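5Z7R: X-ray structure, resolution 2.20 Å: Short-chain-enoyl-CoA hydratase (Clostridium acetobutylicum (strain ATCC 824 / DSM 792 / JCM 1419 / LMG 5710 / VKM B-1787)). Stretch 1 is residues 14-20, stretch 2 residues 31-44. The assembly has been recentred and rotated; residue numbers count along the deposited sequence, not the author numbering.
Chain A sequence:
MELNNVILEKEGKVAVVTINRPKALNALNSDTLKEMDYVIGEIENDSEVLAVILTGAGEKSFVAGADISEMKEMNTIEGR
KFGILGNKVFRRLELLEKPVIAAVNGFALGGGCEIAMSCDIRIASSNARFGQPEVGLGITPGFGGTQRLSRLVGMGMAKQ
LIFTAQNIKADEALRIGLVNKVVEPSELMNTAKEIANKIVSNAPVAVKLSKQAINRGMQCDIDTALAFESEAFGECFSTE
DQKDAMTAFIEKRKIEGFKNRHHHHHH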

# COMPACT_ATOMS: atom_id res chain seq x y z
N VAL A 14 28.77 6.08 21.52
CA VAL A 14 28.06 6.99 20.63
C VAL A 14 28.98 7.73 19.68
O VAL A 14 30.02 8.21 20.06
N ALA A 15 28.56 7.85 18.43
CA ALA A 15 29.34 8.59 17.47
C ALA A 15 28.67 9.90 17.17
O ALA A 15 27.47 9.95 16.92
N VAL A 16 29.47 10.96 17.17
CA VAL A 16 29.02 12.27 16.80
C VAL A 16 29.55 12.57 15.42
O VAL A 16 30.74 12.42 15.14
N VAL A 17 28.67 12.99 14.54
CA VAL A 17 29.04 13.27 13.19
C VAL A 17 28.70 14.71 13.05
O VAL A 17 27.61 15.13 13.41
N THR A 18 29.65 15.49 12.57
CA THR A 18 29.48 16.93 12.50
C THR A 18 29.81 17.35 11.12
O THR A 18 30.92 17.11 10.64
N ILE A 19 28.86 17.98 10.45
CA ILE A 19 29.18 18.56 9.16
C ILE A 19 29.85 19.89 9.43
O ILE A 19 29.34 20.71 10.19
N ASN A 20 31.00 20.08 8.77
CA ASN A 20 31.93 21.15 9.10
C ASN A 20 32.39 21.90 7.86
O ASN A 20 33.49 21.66 7.38
N ASP A 31 30.68 16.33 -2.67
CA ASP A 31 31.77 15.77 -1.86
C ASP A 31 31.27 15.49 -0.45
O ASP A 31 31.66 14.49 0.17
N THR A 32 30.42 16.38 0.06
CA THR A 32 29.86 16.22 1.40
C THR A 32 28.93 15.00 1.48
O THR A 32 29.07 14.15 2.38
N LEU A 33 28.03 14.88 0.52
CA LEU A 33 27.15 13.73 0.47
C LEU A 33 27.95 12.44 0.37
O LEU A 33 27.66 11.44 1.06
N LYS A 34 28.98 12.48 -0.47
CA LYS A 34 29.86 11.33 -0.65
C LYS A 34 30.54 10.93 0.66
O LYS A 34 30.51 9.77 1.06
N GLU A 35 31.13 11.91 1.34
CA GLU A 35 31.76 11.66 2.63
C GLU A 35 30.74 11.15 3.68
O GLU A 35 31.05 10.29 4.52
N MET A 36 29.50 11.65 3.60
CA MET A 36 28.45 11.27 4.55
C MET A 36 28.16 9.79 4.41
O MET A 36 28.10 9.03 5.39
N ASP A 37 28.06 9.37 3.16
CA ASP A 37 27.80 7.98 2.83
C ASP A 37 28.93 7.09 3.33
O ASP A 37 28.71 6.00 3.91
N TYR A 38 30.15 7.58 3.16
CA TYR A 38 31.30 6.88 3.67
C TYR A 38 31.23 6.78 5.21
O TYR A 38 31.45 5.68 5.78
N VAL A 39 30.89 7.89 5.89
CA VAL A 39 30.92 7.81 7.36
C VAL A 39 29.76 6.97 7.81
O VAL A 39 29.92 6.19 8.76
N ILE A 40 28.63 7.06 7.11
CA ILE A 40 27.51 6.20 7.47
C ILE A 40 27.98 4.76 7.37
O ILE A 40 27.82 3.99 8.32
N GLY A 41 28.61 4.40 6.25
CA GLY A 41 29.10 3.02 6.08
C GLY A 41 30.12 2.64 7.14
O GLY A 41 30.16 1.48 7.63
N GLU A 42 30.95 3.61 7.50
CA GLU A 42 31.87 3.45 8.63
C GLU A 42 31.12 3.19 9.93
O GLU A 42 31.48 2.28 10.67
N ILE A 43 30.05 3.93 10.22
CA ILE A 43 29.30 3.65 11.47
C ILE A 43 28.59 2.31 11.37
O ILE A 43 28.49 1.57 12.36
N GLU A 44 28.13 1.98 10.16
CA GLU A 44 27.50 0.69 9.94
C GLU A 44 28.36 -0.47 10.45
O GLU A 44 27.85 -1.35 11.13

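Strand 14-19 lies against helix 31-44 with the two running almost exactly antiparallel, their N-to-C directions 178° apart and their axes 10.8 Å distant at closest approach. The alternation of the strand decides which side chains enter the contact: Ala15, Val17 and Ile19 point their CA-to-CB bonds toward the helix, whereas Val16 and Thr18 point away. On the helix, Thr32, Val39 and Ile43 point toward the strand, and Met36 leaves its backbone sideways. Because the strand and helix run antiparallel, Ala15 sits near Ile43, Val17 near Val39 and Ile19 near Thr32.

Val17 is the centre of the contact and has the largest covered area. Its chi1 is t (177°), which spreads its two methyl groups along the helix. Val17 CG1 lies 3.9 Å from Val39 CG2 and 4.2 Å from Met36 SD, while Val17 CG2 meets Ile43 CD1 at 3.7 Å. Ile43 has chi1 in m (-69°) and chi2 at 148°, between wells; this conformation carries CD1 to Val17 and leaves Ile43 CG1 4.4 Å from Ala15 CB. The small side chain of Ala15 has no rotamer to choose and reaches the helix through CB alone.

Met36 shows most clearly how conformation makes up for direction. With chi1 t (-166°) and both chi2 and chi3 p (58° and 51°), the chain folds so that its end comes nearer the strand than its sideways start would suggest. The thioether thus borders Val17, and the terminal methyl CE packs 3.5 Å from Ile19 CG1. Ile19 itself has chi1 m (-72°) and an off-well chi2 of 148°. Its CG2 branch approaches Thr32 CG2 at 4.4 Å, so the methyl of the threonine faces the strand residue; Thr32, with chi1 m (-48°), has its hydroxyl OG1 hydrogen-bonded to a residue adjoining the stretches.

Val39 is less comfortably modelled. Its chi1 of -12° lies between the wells, and its CG1 is unrealistically close to Glu35 O, so the detailed placement of this side chain deserves caution.

No hydrogen bond joins the two stretches: the contact is made by apolar groups, and 253 Å² of surface is buried between them. From Glu35 to Glu44 each backbone N bonds to the carbonyl O four residues earlier, as in Met36 N to Thr32 O (2.8 Å) and Ile43 N to Val39 O (2.7 Å). Charged side chains stay out of the contact; Glu35, Asp37 and Glu44 find hydrogen-bonding partners elsewhere in the structure.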

# COMPACT_ATOMS: atom_id res chain seq x y z
CB VAL A 14 27.09 7.98 21.37
CG1 VAL A 14 27.27 7.96 22.87
CG2 VAL A 14 27.17 9.41 20.84
CB ALA A 15 29.49 7.79 16.19
CB VAL A 16 29.51 13.33 17.81
CG1 VAL A 16 28.90 14.68 17.52
CG2 VAL A 16 29.19 12.89 19.23
CB VAL A 17 28.23 12.41 12.21
CG1 VAL A 17 28.54 12.75 10.77
CG2 VAL A 17 28.50 10.94 12.45
CB THR A 18 30.43 17.70 13.45
OG1 THR A 18 30.26 17.27 14.82
CG2 THR A 18 30.17 19.14 13.37
CB ILE A 19 27.95 18.75 8.29
CG1 ILE A 19 27.47 17.38 7.81
CG2 ILE A 19 28.29 19.65 7.10
CD1 ILE A 19 25.98 17.29 7.64
CB ASN A 20 33.10 20.53 9.86
CG ASN A 20 34.15 21.54 10.29
OD1 ASN A 20 33.93 22.76 10.32
ND2 ASN A 20 35.32 21.02 10.62
CB ASP A 31 33.00 16.70 -1.78
CG ASP A 31 33.68 16.92 -3.13
OD1 ASP A 31 33.53 16.07 -4.02
OD2 ASP A 31 34.36 17.96 -3.28
CB THR A 32 29.10 17.49 1.84
OG1 THR A 32 29.90 18.64 1.59
CG2 THR A 32 28.78 17.46 3.30
CB LEU A 33 26.21 13.83 -0.71
CG LEU A 33 25.19 14.97 -0.72
CD1 LEU A 33 24.52 15.08 -2.07
CD2 LEU A 33 24.13 14.79 0.36
CB LYS A 34 30.89 11.63 -1.75
CG LYS A 34 30.33 11.56 -3.17
CD LYS A 34 31.03 10.51 -4.02
CE LYS A 34 32.44 10.95 -4.41
NZ LYS A 34 33.32 9.82 -4.82
CB GLU A 35 32.47 12.93 3.11
CG GLU A 35 33.66 13.35 2.25
CD GLU A 35 34.32 14.66 2.68
OE1 GLU A 35 34.62 14.84 3.89
OE2 GLU A 35 34.57 15.50 1.79
CB MET A 36 27.21 12.09 4.29
CG MET A 36 26.15 12.05 5.38
SD MET A 36 26.70 12.59 7.02
CE MET A 36 27.45 14.13 6.55
CB ASP A 37 27.62 7.84 1.32
CG ASP A 37 27.07 6.48 0.92
OD1 ASP A 37 26.07 6.03 1.50
OD2 ASP A 37 27.66 5.85 0.04
CB TYR A 38 32.61 7.53 3.16
CG TYR A 38 33.84 7.00 3.88
CD1 TYR A 38 34.28 7.61 5.06
CD2 TYR A 38 34.54 5.88 3.40
CE1 TYR A 38 35.37 7.13 5.75
CE2 TYR A 38 35.64 5.39 4.10
CZ TYR A 38 36.06 6.03 5.27
OH TYR A 38 37.15 5.60 6.01
CB VAL A 39 31.06 9.17 8.17
CG1 VAL A 39 31.45 10.35 7.29
CG2 VAL A 39 29.86 9.50 9.04
CB ILE A 40 26.25 6.42 6.61
CG1 ILE A 40 25.65 7.80 6.87
CG2 ILE A 40 25.21 5.34 6.91
CD1 ILE A 40 24.93 8.40 5.69
CB GLU A 42 32.75 4.71 8.76
CG GLU A 42 34.16 4.48 9.30
CD GLU A 42 35.06 3.65 8.40
OE1 GLU A 42 34.91 3.71 7.16
OE2 GLU A 42 35.93 2.95 8.97
CB ILE A 43 28.31 4.77 11.79
CG1 ILE A 43 29.08 6.03 12.17
CG2 ILE A 43 27.33 4.35 12.90
CD1 ILE A 43 28.39 7.33 11.80
CB GLU A 44 27.14 0.49 8.46
CG GLU A 44 25.86 1.21 8.03
CD GLU A 44 25.48 0.95 6.58
OE1 GLU A 44 26.30 0.35 5.84
OE2 GLU A 44 24.37 1.36 6.16